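Local structure of dihydroxyacetone kinase (Citrobacter freundii, 1UN8) at residues E349-E363 with L403-L416. The protein phosphorylates dihydroxyacetone with ATP to give dihydroxyacetone phosphate, as a homodimer whose C-terminal eight-helix barrel holds a tightly bound phospholipid. Sequence-based numbering, arbitrary orientation.
Sequences EFQPSANALVAGIVE and LHRQQLPLNNLATL. With MYY ((2R)-3-(phosphonooxy)-2-(tetradecanoyloxy)propyl palmitate), chain C.
Leu410 lies along the first turn of helix 356-371, its side chain running antiparallel to that of Val358: its CD2 packs 3.9 Å from Val358 CG1, while its CD1 meets Ala359 CB at 3.7 Å. One turn on, Val362 divides its branches. CG1 meets Leu408 CD1 tip to tip and touches Leu403 CD2, the Val362 and Leu403 side chains running past each other in opposite directions, whereas CG2 faces Leu416 and the lipid chain. Polar groups close this seam's ends. At one, Glu363, bent at chi2 (65°), offers the syn lone pair of OE1 to His404 NE2 (2.9 Å), carboxylate and imidazole nearly coplanar. At the other, Asn355 and Asn411 cross almost perpendicularly; ND2 of Asn355 donates to OD1 of Asn411 (3.1 Å), the amide planes 45° apart. Asn355 is also the helix N-cap, its OD1 accepting from Val358 N, so one amide serves both helix and loop. Upstream, Ser353 OG, turned between its backbone N and carbonyl carbon (chi1 63°), accepts from Asn411 N at 2.8 Å, and Ser353 N donates to Leu408 O. The Phe350 ring turns its edge to Gln407 O, while CB of Phe350 touches Thr415 CG2. Leu357, Ile361 and Leu413 contact the phospholipid in the barrel pocket. The incoming segment 349-355 crosses the loop joining helices 388-404 and 413-427; Val362 also touches Ile399 of the first, and Phe350, Leu408 and Pro409 touch Leu419 of the second.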
ATOM      1  N   GLU A 349     -11.216 -13.884 -45.212  1.00 85.02           N
ATOM      2  CA  GLU A 349     -10.934 -14.221 -46.598  1.00 84.86           C
ATOM      3  C   GLU A 349     -12.178 -14.085 -47.458  1.00 83.52           C
ATOM      4  O   GLU A 349     -13.297 -14.304 -46.990  1.00 83.65           O
ATOM      5  CB  GLU A 349     -10.407 -15.645 -46.697  1.00 86.27           C
ATOM      6  CG  GLU A 349      -8.942 -15.792 -46.362  1.00 89.44           C
ATOM      7  CD  GLU A 349      -8.623 -17.181 -45.844  1.00 92.55           C
ATOM      8  OE1 GLU A 349      -9.142 -18.167 -46.417  1.00 93.76           O
ATOM      9  OE2 GLU A 349      -7.848 -17.284 -44.867  1.00 93.92           O
ATOM     10  N   PHE A 350     -11.976 -13.744 -48.728  1.00 81.25           N
ATOM     11  CA  PHE A 350     -13.087 -13.558 -49.643  1.00 79.03           C
ATOM     12  C   PHE A 350     -12.596 -13.434 -51.073  1.00 79.16           C
ATOM     13  O   PHE A 350     -11.407 -13.234 -51.326  1.00 79.14           O
ATOM     14  CB  PHE A 350     -13.844 -12.284 -49.273  1.00 76.58           C
ATOM     15  CG  PHE A 350     -13.047 -11.028 -49.492  1.00 73.76           C
ATOM     16  CD1 PHE A 350     -13.188 -10.293 -50.665  1.00 72.87           C
ATOM     17  CD2 PHE A 350     -12.137 -10.592 -48.533  1.00 73.35           C
ATOM     18  CE1 PHE A 350     -12.435  -9.138 -50.883  1.00 72.88           C
ATOM     19  CE2 PHE A 350     -11.377  -9.438 -48.737  1.00 73.11           C
ATOM     20  CZ  PHE A 350     -11.526  -8.708 -49.915  1.00 72.80           C
ATOM     21  N   GLN A 351     -13.531 -13.531 -52.009  1.00 78.76           N
ATOM     22  CA  GLN A 351     -13.206 -13.409 -53.416  1.00 77.62           C
ATOM     23  C   GLN A 351     -14.238 -12.494 -54.057  1.00 75.70           C
ATOM     24  O   GLN A 351     -15.441 -12.740 -53.965  1.00 74.75           O
ATOM     25  CB  GLN A 351     -13.235 -14.783 -54.081  1.00 79.75           C
ATOM     26  CG  GLN A 351     -12.263 -14.914 -55.243  1.00 83.12           C
ATOM     27  CD  GLN A 351     -10.819 -14.678 -54.815  1.00 84.63           C
ATOM     28  OE1 GLN A 351     -10.300 -15.371 -53.938  1.00 84.96           O
ATOM     29  NE2 GLN A 351     -10.168 -13.693 -55.430  1.00 84.71           N
ATOM     30  N   PRO A 352     -13.781 -11.411 -54.704  1.00 74.83           N
ATOM     31  CA  PRO A 352     -14.717 -10.484 -55.344  1.00 74.54           C
ATOM     32  C   PRO A 352     -15.724 -11.220 -56.228  1.00 73.79           C
ATOM     33  O   PRO A 352     -15.362 -12.129 -56.974  1.00 74.59           O
ATOM     34  CB  PRO A 352     -13.796  -9.558 -56.141  1.00 73.80           C
ATOM     35  CG  PRO A 352     -12.587  -9.481 -55.266  1.00 75.08           C
ATOM     36  CD  PRO A 352     -12.392 -10.938 -54.852  1.00 75.33           C
ATOM     37  N   SER A 353     -16.988 -10.829 -56.117  1.00 72.58           N
ATOM     38  CA  SER A 353     -18.071 -11.422 -56.894  1.00 70.39           C
ATOM     39  C   SER A 353     -19.137 -10.364 -57.156  1.00 69.99           C
ATOM     40  O   SER A 353     -19.311  -9.435 -56.367  1.00 69.82           O
ATOM     41  CB  SER A 353     -18.637 -12.649 -56.177  1.00 69.41           C
ATOM     42  OG  SER A 353     -19.209 -12.293 -54.930  1.00 67.97           O
ATOM     43  N   ALA A 354     -19.842 -10.495 -58.270  1.00 69.67           N
ATOM     44  CA  ALA A 354     -20.874  -9.530 -58.611  1.00 68.70           C
ATOM     45  C   ALA A 354     -22.266 -10.002 -58.208  1.00 67.98           C
ATOM     46  O   ALA A 354     -22.493 -11.181 -57.915  1.00 66.55           O
ATOM     47  CB  ALA A 354     -20.833  -9.226 -60.105  1.00 69.52           C
ATOM     48  N   ASN A 355     -23.187  -9.046 -58.191  1.00 67.63           N
ATOM     49  CA  ASN A 355     -24.586  -9.259 -57.839  1.00 66.49           C
ATOM     50  C   ASN A 355     -25.166  -7.855 -57.917  1.00 67.47           C
ATOM     51  O   ASN A 355     -25.019  -7.059 -56.984  1.00 68.57           O
ATOM     52  CB  ASN A 355     -24.717  -9.794 -56.412  1.00 64.39           C
ATOM     53  CG  ASN A 355     -26.148 -10.166 -56.057  1.00 62.78           C
ATOM     54  OD1 ASN A 355     -27.074  -9.363 -56.205  1.00 61.07           O
ATOM     55  ND2 ASN A 355     -26.332 -11.389 -55.575  1.00 61.11           N
ATOM     56  N   ALA A 356     -25.803  -7.553 -59.047  1.00 66.80           N
ATOM     57  CA  ALA A 356     -26.382  -6.235 -59.281  1.00 65.64           C
ATOM     58  C   ALA A 356     -27.323  -5.761 -58.175  1.00 63.81           C
ATOM     59  O   ALA A 356     -27.307  -4.583 -57.823  1.00 63.81           O
ATOM     60  CB  ALA A 356     -27.105  -6.222 -60.629  1.00 65.81           C
ATOM     61  N   LEU A 357     -28.134  -6.665 -57.634  1.00 61.65           N
ATOM     62  CA  LEU A 357     -29.074  -6.300 -56.578  1.00 61.59           C
ATOM     63  C   LEU A 357     -28.328  -5.763 -55.362  1.00 60.79           C
ATOM     64  O   LEU A 357     -28.488  -4.602 -54.984  1.00 60.73           O
ATOM     65  CB  LEU A 357     -29.897  -7.513 -56.156  1.00 63.26           C
ATOM     66  CG  LEU A 357     -31.269  -7.253 -55.519  1.00 64.69           C
ATOM     67  CD1 LEU A 357     -31.758  -8.536 -54.861  1.00 65.62           C
ATOM     68  CD2 LEU A 357     -31.190  -6.148 -54.489  1.00 65.99           C
ATOM     69  N   VAL A 358     -27.519  -6.622 -54.751  1.00 59.50           N
ATOM     70  CA  VAL A 358     -26.737  -6.255 -53.585  1.00 57.90           C
ATOM     71  C   VAL A 358     -25.921  -5.000 -53.841  1.00 58.54           C
ATOM     72  O   VAL A 358     -25.925  -4.083 -53.021  1.00 59.86           O
ATOM     73  CB  VAL A 358     -25.802  -7.404 -53.185  1.00 57.35           C
ATOM     74  CG1 VAL A 358     -24.864  -6.963 -52.079  1.00 54.91           C
ATOM     75  CG2 VAL A 358     -26.629  -8.594 -52.736  1.00 55.21           C
ATOM     76  N   ALA A 359     -25.227  -4.956 -54.975  1.00 58.62           N
ATOM     77  CA  ALA A 359     -24.411  -3.793 -55.330  1.00 59.23           C
ATOM     78  C   ALA A 359     -25.229  -2.504 -55.320  1.00 59.03           C
ATOM     79  O   ALA A 359     -24.736  -1.440 -54.921  1.00 58.90           O
ATOM     80  CB  ALA A 359     -23.778  -3.996 -56.704  1.00 59.20           C
ATOM     81  N   GLY A 360     -26.480  -2.606 -55.764  1.00 58.50           N
ATOM     82  CA  GLY A 360     -27.355  -1.448 -55.793  1.00 58.55           C
ATOM     83  C   GLY A 360     -27.674  -0.972 -54.388  1.00 58.06           C
ATOM     84  O   GLY A 360     -27.791   0.232 -54.135  1.00 58.14           O
ATOM     85  N   ILE A 361     -27.825  -1.924 -53.471  1.00 55.78           N
ATOM     86  CA  ILE A 361     -28.117  -1.605 -52.083  1.00 55.95           C
ATOM     87  C   ILE A 361     -26.887  -0.942 -51.458  1.00 56.29           C
ATOM     88  O   ILE A 361     -26.958   0.162 -50.907  1.00 56.32           O
ATOM     89  CB  ILE A 361     -28.472  -2.880 -51.285  1.00 55.09           C
ATOM     90  CG1 ILE A 361     -29.736  -3.512 -51.864  1.00 54.62           C
ATOM     91  CG2 ILE A 361     -28.668  -2.543 -49.827  1.00 53.35           C
ATOM     92  CD1 ILE A 361     -30.894  -2.550 -51.950  1.00 57.58           C
ATOM     93  N   VAL A 362     -25.759  -1.632 -51.555  1.00 56.67           N
ATOM     94  CA  VAL A 362     -24.507  -1.139 -51.020  1.00 56.82           C
ATOM     95  C   VAL A 362     -24.230   0.268 -51.540  1.00 57.83           C
ATOM     96  O   VAL A 362     -23.851   1.150 -50.774  1.00 58.86           O
ATOM     97  CB  VAL A 362     -23.346  -2.091 -51.399  1.00 56.23           C
ATOM     98  CG1 VAL A 362     -22.016  -1.473 -51.034  1.00 55.82           C
ATOM     99  CG2 VAL A 362     -23.516  -3.422 -50.675  1.00 54.98           C
ATOM    100  N   GLU A 363     -24.427   0.483 -52.835  1.00 59.12           N
ATOM    101  CA  GLU A 363     -24.190   1.802 -53.423  1.00 59.83           C
ATOM    102  C   GLU A 363     -25.118   2.837 -52.792  1.00 59.06           C
ATOM    103  O   GLU A 363     -24.669   3.907 -52.372  1.00 61.11           O
ATOM    104  CB  GLU A 363     -24.415   1.752 -54.938  1.00 61.40           C
ATOM    105  CG  GLU A 363     -24.374   3.110 -55.644  1.00 63.55           C
ATOM    106  CD  GLU A 363     -23.007   3.780 -55.599  1.00 65.78           C
ATOM    107  OE1 GLU A 363     -22.017   3.150 -56.035  1.00 67.81           O
ATOM    108  OE2 GLU A 363     -22.924   4.944 -55.138  1.00 66.93           O
ATOM    109  N   LEU A 403     -16.418  -1.165 -53.155  1.00 63.27           N
ATOM    110  CA  LEU A 403     -17.452  -1.476 -54.132  1.00 63.85           C
ATOM    111  C   LEU A 403     -17.015  -1.004 -55.514  1.00 65.20           C
ATOM    112  O   LEU A 403     -17.044  -1.771 -56.478  1.00 64.34           O
ATOM    113  CB  LEU A 403     -18.766  -0.782 -53.780  1.00 62.93           C
ATOM    114  CG  LEU A 403     -19.853  -0.947 -54.855  1.00 62.53           C
ATOM    115  CD1 LEU A 403     -20.367  -2.385 -54.823  1.00 61.09           C
ATOM    116  CD2 LEU A 403     -21.000   0.040 -54.627  1.00 61.40           C
ATOM    117  N   HIS A 404     -16.616   0.265 -55.601  1.00 66.46           N
ATOM    118  CA  HIS A 404     -16.186   0.862 -56.861  1.00 68.12           C
ATOM    119  C   HIS A 404     -14.944   0.211 -57.479  1.00 68.92           C
ATOM    120  O   HIS A 404     -14.702   0.340 -58.679  1.00 69.43           O
ATOM    121  CB  HIS A 404     -15.941   2.363 -56.670  1.00 69.13           C
ATOM    122  CG  HIS A 404     -17.183   3.145 -56.368  1.00 69.80           C
ATOM    123  ND1 HIS A 404     -17.162   4.332 -55.665  1.00 68.71           N
ATOM    124  CD2 HIS A 404     -18.487   2.893 -56.643  1.00 69.81           C
ATOM    125  CE1 HIS A 404     -18.398   4.776 -55.517  1.00 68.78           C
ATOM    126  NE2 HIS A 404     -19.221   3.922 -56.100  1.00 70.43           N
ATOM    127  N   ARG A 405     -14.158  -0.481 -56.661  1.00 69.65           N
ATOM    128  CA  ARG A 405     -12.955  -1.159 -57.138  1.00 69.94           C
ATOM    129  C   ARG A 405     -13.247  -2.642 -57.371  1.00 70.36           C
ATOM    130  O   ARG A 405     -12.333  -3.461 -57.412  1.00 69.55           O
ATOM    131  CB  ARG A 405     -11.824  -1.030 -56.107  1.00 70.77           C
ATOM    132  CG  ARG A 405     -11.168   0.337 -56.018  1.00 71.10           C
ATOM    133  CD  ARG A 405     -10.002   0.287 -55.048  1.00 73.08           C
ATOM    134  NE  ARG A 405     -10.415   0.557 -53.674  1.00 76.20           N
ATOM    135  CZ  ARG A 405      -9.846   0.022 -52.596  1.00 76.89           C
ATOM    136  NH1 ARG A 405      -8.836  -0.831 -52.729  1.00 75.93           N
ATOM    137  NH2 ARG A 405     -10.279   0.355 -51.383  1.00 76.53           N
ATOM    138  N   GLN A 406     -14.526  -2.975 -57.530  1.00 71.87           N
ATOM    139  CA  GLN A 406     -14.960  -4.360 -57.734  1.00 72.84           C
ATOM    140  C   GLN A 406     -14.272  -5.313 -56.764  1.00 72.77           C
ATOM    141  O   GLN A 406     -13.937  -6.439 -57.121  1.00 73.04           O
ATOM    142  CB  GLN A 406     -14.682  -4.821 -59.166  1.00 74.19           C
ATOM    143  CG  GLN A 406     -15.465  -4.075 -60.230  1.00 77.44           C
ATOM    144  CD  GLN A 406     -14.831  -2.748 -60.591  1.00 80.79           C
ATOM    145  OE1 GLN A 406     -13.748  -2.706 -61.182  1.00 81.66           O
ATOM    146  NE2 GLN A 406     -15.498  -1.649 -60.231  1.00 82.22           N
ATOM    147  N   GLN A 407     -14.084  -4.861 -55.530  1.00 73.39           N
ATOM    148  CA  GLN A 407     -13.405  -5.661 -54.512  1.00 73.83           C
ATOM    149  C   GLN A 407     -14.303  -6.361 -53.493  1.00 73.53           C
ATOM    150  O   GLN A 407     -13.807  -7.091 -52.634  1.00 74.05           O
ATOM    151  CB  GLN A 407     -12.398  -4.779 -53.763  1.00 74.75           C
ATOM    152  CG  GLN A 407     -11.200  -4.367 -54.595  1.00 75.88           C
ATOM    153  CD  GLN A 407     -10.376  -5.565 -55.028  1.00 77.85           C
ATOM    154  OE1 GLN A 407      -9.781  -6.257 -54.195  1.00 78.13           O
ATOM    155  NE2 GLN A 407     -10.350  -5.828 -56.334  1.00 77.98           N
ATOM    156  N   LEU A 408     -15.612  -6.157 -53.589  1.00 72.62           N
ATOM    157  CA  LEU A 408     -16.539  -6.762 -52.633  1.00 70.90           C
ATOM    158  C   LEU A 408     -17.099  -8.119 -53.035  1.00 69.92           C
ATOM    159  O   LEU A 408     -17.408  -8.357 -54.200  1.00 70.41           O
ATOM    160  CB  LEU A 408     -17.710  -5.813 -52.368  1.00 70.60           C
ATOM    161  CG  LEU A 408     -17.409  -4.434 -51.788  1.00 69.73           C
ATOM    162  CD1 LEU A 408     -18.716  -3.681 -51.596  1.00 69.83           C
ATOM    163  CD2 LEU A 408     -16.666  -4.584 -50.472  1.00 69.05           C
ATOM    164  N   PRO A 409     -17.239  -9.032 -52.065  1.00 68.86           N
ATOM    165  CA  PRO A 409     -17.777 -10.372 -52.314  1.00 68.38           C
ATOM    166  C   PRO A 409     -19.298 -10.258 -52.369  1.00 68.69           C
ATOM    167  O   PRO A 409     -20.016 -10.976 -51.667  1.00 68.35           O
ATOM    168  CB  PRO A 409     -17.308 -11.153 -51.095  1.00 68.97           C
ATOM    169  CG  PRO A 409     -17.408 -10.120 -50.007  1.00 68.75           C
ATOM    170  CD  PRO A 409     -16.803  -8.891 -50.664  1.00 68.65           C
ATOM    171  N   LEU A 410     -19.768  -9.335 -53.201  1.00 68.48           N
ATOM    172  CA  LEU A 410     -21.189  -9.049 -53.365  1.00 69.39           C
ATOM    173  C   LEU A 410     -22.129 -10.247 -53.478  1.00 70.39           C
ATOM    174  O   LEU A 410     -23.307 -10.146 -53.139  1.00 70.69           O
ATOM    175  CB  LEU A 410     -21.394  -8.159 -54.593  1.00 68.77           C
ATOM    176  CG  LEU A 410     -20.722  -6.786 -54.598  1.00 69.14           C
ATOM    177  CD1 LEU A 410     -20.851  -6.147 -55.981  1.00 68.28           C
ATOM    178  CD2 LEU A 410     -21.359  -5.908 -53.533  1.00 68.26           C
ATOM    179  N   ASN A 411     -21.627 -11.381 -53.956  1.00 71.19           N
ATOM    180  CA  ASN A 411     -22.493 -12.537 -54.129  1.00 70.76           C
ATOM    181  C   ASN A 411     -22.665 -13.423 -52.900  1.00 69.74           C
ATOM    182  O   ASN A 411     -23.351 -14.447 -52.953  1.00 69.00           O
ATOM    183  CB  ASN A 411     -22.014 -13.373 -55.312  1.00 73.09           C
ATOM    184  CG  ASN A 411     -23.155 -14.077 -56.010  1.00 75.08           C
ATOM    185  OD1 ASN A 411     -24.134 -13.442 -56.415  1.00 76.01           O
ATOM    186  ND2 ASN A 411     -23.044 -15.393 -56.153  1.00 76.46           N
ATOM    187  N   ASN A 412     -22.054 -13.022 -51.793  1.00 68.72           N
ATOM    188  CA  ASN A 412     -22.159 -13.780 -50.556  1.00 67.60           C
ATOM    189  C   ASN A 412     -22.275 -12.823 -49.386  1.00 66.57           C
ATOM    190  O   ASN A 412     -21.263 -12.334 -48.876  1.00 66.92           O
ATOM    191  CB  ASN A 412     -20.932 -14.673 -50.371  1.00 68.83           C
ATOM    192  CG  ASN A 412     -21.014 -15.527 -49.114  1.00 69.38           C
ATOM    193  OD1 ASN A 412     -20.174 -16.395 -48.891  1.00 69.61           O
ATOM    194  ND2 ASN A 412     -22.025 -15.278 -48.285  1.00 70.29           N
ATOM    195  N   LEU A 413     -23.510 -12.570 -48.957  1.00 65.78           N
ATOM    196  CA  LEU A 413     -23.770 -11.656 -47.845  1.00 64.34           C
ATOM    197  C   LEU A 413     -22.969 -11.968 -46.592  1.00 63.31           C
ATOM    198  O   LEU A 413     -22.353 -11.067 -46.012  1.00 62.70           O
ATOM    199  CB  LEU A 413     -25.262 -11.630 -47.500  1.00 63.08           C
ATOM    200  CG  LEU A 413     -26.131 -10.719 -48.372  1.00 64.02           C
ATOM    201  CD1 LEU A 413     -27.534 -10.669 -47.790  1.00 63.07           C
ATOM    202  CD2 LEU A 413     -25.545  -9.303 -48.414  1.00 63.53           C
ATOM    203  N   ALA A 414     -22.975 -13.236 -46.179  1.00 61.82           N
ATOM    204  CA  ALA A 414     -22.244 -13.650 -44.982  1.00 61.07           C
ATOM    205  C   ALA A 414     -20.820 -13.108 -44.996  1.00 59.88           C
ATOM    206  O   ALA A 414     -20.399 -12.408 -44.081  1.00 59.14           O
ATOM    207  CB  ALA A 414     -22.224 -15.166 -44.882  1.00 60.54           C
ATOM    208  N   THR A 415     -20.085 -13.425 -46.049  1.00 60.72           N
ATOM    209  CA  THR A 415     -18.710 -12.967 -46.183  1.00 59.96           C
ATOM    210  C   THR A 415     -18.667 -11.456 -46.372  1.00 58.24           C
ATOM    211  O   THR A 415     -17.747 -10.792 -45.887  1.00 58.90           O
ATOM    212  CB  THR A 415     -18.027 -13.671 -47.367  1.00 60.58           C
ATOM    213  OG1 THR A 415     -18.157 -15.090 -47.198  1.00 59.70           O
ATOM    214  CG2 THR A 415     -16.547 -13.316 -47.426  1.00 60.45           C
ATOM    215  N   LEU A 416     -19.661 -10.910 -47.069  1.00 56.26           N
ATOM    216  CA  LEU A 416     -19.717  -9.469 -47.280  1.00 55.41           C
ATOM    217  C   LEU A 416     -19.837  -8.754 -45.952  1.00 54.55           C
ATOM    218  O   LEU A 416     -19.088  -7.820 -45.678  1.00 56.14           O
ATOM    219  CB  LEU A 416     -20.907  -9.073 -48.149  1.00 54.28           C
ATOM    220  CG  LEU A 416     -21.028  -7.553 -48.307  1.00 53.36           C
ATOM    221  CD1 LEU A 416     -19.820  -7.013 -49.078  1.00 51.27           C
ATOM    222  CD2 LEU A 416     -22.322  -7.209 -49.026  1.00 52.34           C
TER
HETATM  223  C38 MYY C1551     -21.455   3.273 -40.973  1.00 54.89           C
HETATM  224  C37 MYY C1551     -21.196   2.801 -42.406  1.00 54.34           C
HETATM  225  C36 MYY C1551     -21.928   1.489 -42.698  1.00 54.07           C
HETATM  226  C35 MYY C1551     -21.702   1.028 -44.141  1.00 53.08           C
HETATM  227  C34 MYY C1551     -22.545  -0.209 -44.466  1.00 55.95           C
HETATM  228  C33 MYY C1551     -22.362  -0.701 -45.905  1.00 54.73           C
HETATM  229  C32 MYY C1551     -23.193  -1.961 -46.176  1.00 55.86           C
HETATM  230  C31 MYY C1551     -24.696  -1.672 -46.171  1.00 58.34           C
HETATM  231  C30 MYY C1551     -25.571  -2.923 -46.019  1.00 62.77           C
HETATM  232  C29 MYY C1551     -25.683  -3.811 -47.263  1.00 64.71           C
HETATM  233  C28 MYY C1551     -26.865  -4.774 -47.105  1.00 67.48           C
HETATM  234  C27 MYY C1551     -27.097  -5.678 -48.319  1.00 71.44           C
HETATM  235  C26 MYY C1551     -28.463  -6.373 -48.271  1.00 74.84           C
HETATM  236  C25 MYY C1551     -28.666  -7.286 -49.487  1.00 79.73           C
HETATM  237  C24 MYY C1551     -30.109  -7.329 -49.989  1.00 84.08           C
HETATM  238  C23 MYY C1551     -30.955  -8.514 -49.498  1.00 88.09           C
HETATM  239  O10 MYY C1551     -30.695  -9.086 -48.439  1.00 88.68           O
HETATM  240  O8  MYY C1551     -31.993  -8.928 -50.273  1.00 91.54           O
HETATM  241  C6  MYY C1551     -32.758  -9.988 -49.669  1.00 96.08           C
HETATM  242  C5  MYY C1551     -33.962  -9.411 -48.932  1.00 99.92           C
HETATM  243  C4  MYY C1551     -35.278  -9.976 -49.493  1.00104.11           C
HETATM  244  O6  MYY C1551     -35.337  -9.983 -50.929  1.00110.36           O
HETATM  245  P   MYY C1551     -35.637  -8.665 -51.818  1.00112.93           P
HETATM  246  O4  MYY C1551     -34.620  -7.517 -51.316  1.00112.74           O
HETATM  247  O3  MYY C1551     -35.170  -9.070 -53.308  1.00112.40           O
HETATM  248  O5  MYY C1551     -37.054  -8.228 -51.796  1.00112.35           O
HETATM  249  O7  MYY C1551     -33.885  -7.972 -48.912  1.00 98.18           O
HETATM  250  C7  MYY C1551     -34.586  -7.436 -47.873  1.00 94.62           C
HETATM  251  O9  MYY C1551     -35.229  -8.147 -47.103  1.00 96.62           O
HETATM  252  C8  MYY C1551     -34.581  -5.912 -47.709  1.00 90.22           C
HETATM  253  C9  MYY C1551     -33.992  -5.517 -46.354  1.00 84.63           C
HETATM  254  C10 MYY C1551     -32.836  -4.524 -46.506  1.00 80.60           C
HETATM  255  C11 MYY C1551     -32.249  -4.109 -45.155  1.00 77.49           C
HETATM  256  C12 MYY C1551     -31.050  -3.179 -45.348  1.00 74.38           C
HETATM  257  C13 MYY C1551     -30.386  -2.812 -44.019  1.00 72.91           C
HETATM  258  C14 MYY C1551     -29.037  -2.154 -44.313  1.00 71.59           C
HETATM  259  C15 MYY C1551     -28.206  -1.899 -43.055  1.00 70.19           C
HETATM  260  C16 MYY C1551     -28.563  -0.577 -42.373  1.00 68.53           C
HETATM  261  C17 MYY C1551     -27.422  -0.162 -41.443  1.00 67.01           C
HETATM  262  C18 MYY C1551     -27.484   1.335 -41.132  1.00 66.15           C
HETATM  263  C19 MYY C1551     -26.202   1.818 -40.451  1.00 63.64           C
HETATM  264  C20 MYY C1551     -26.189   3.342 -40.314  1.00 62.52           C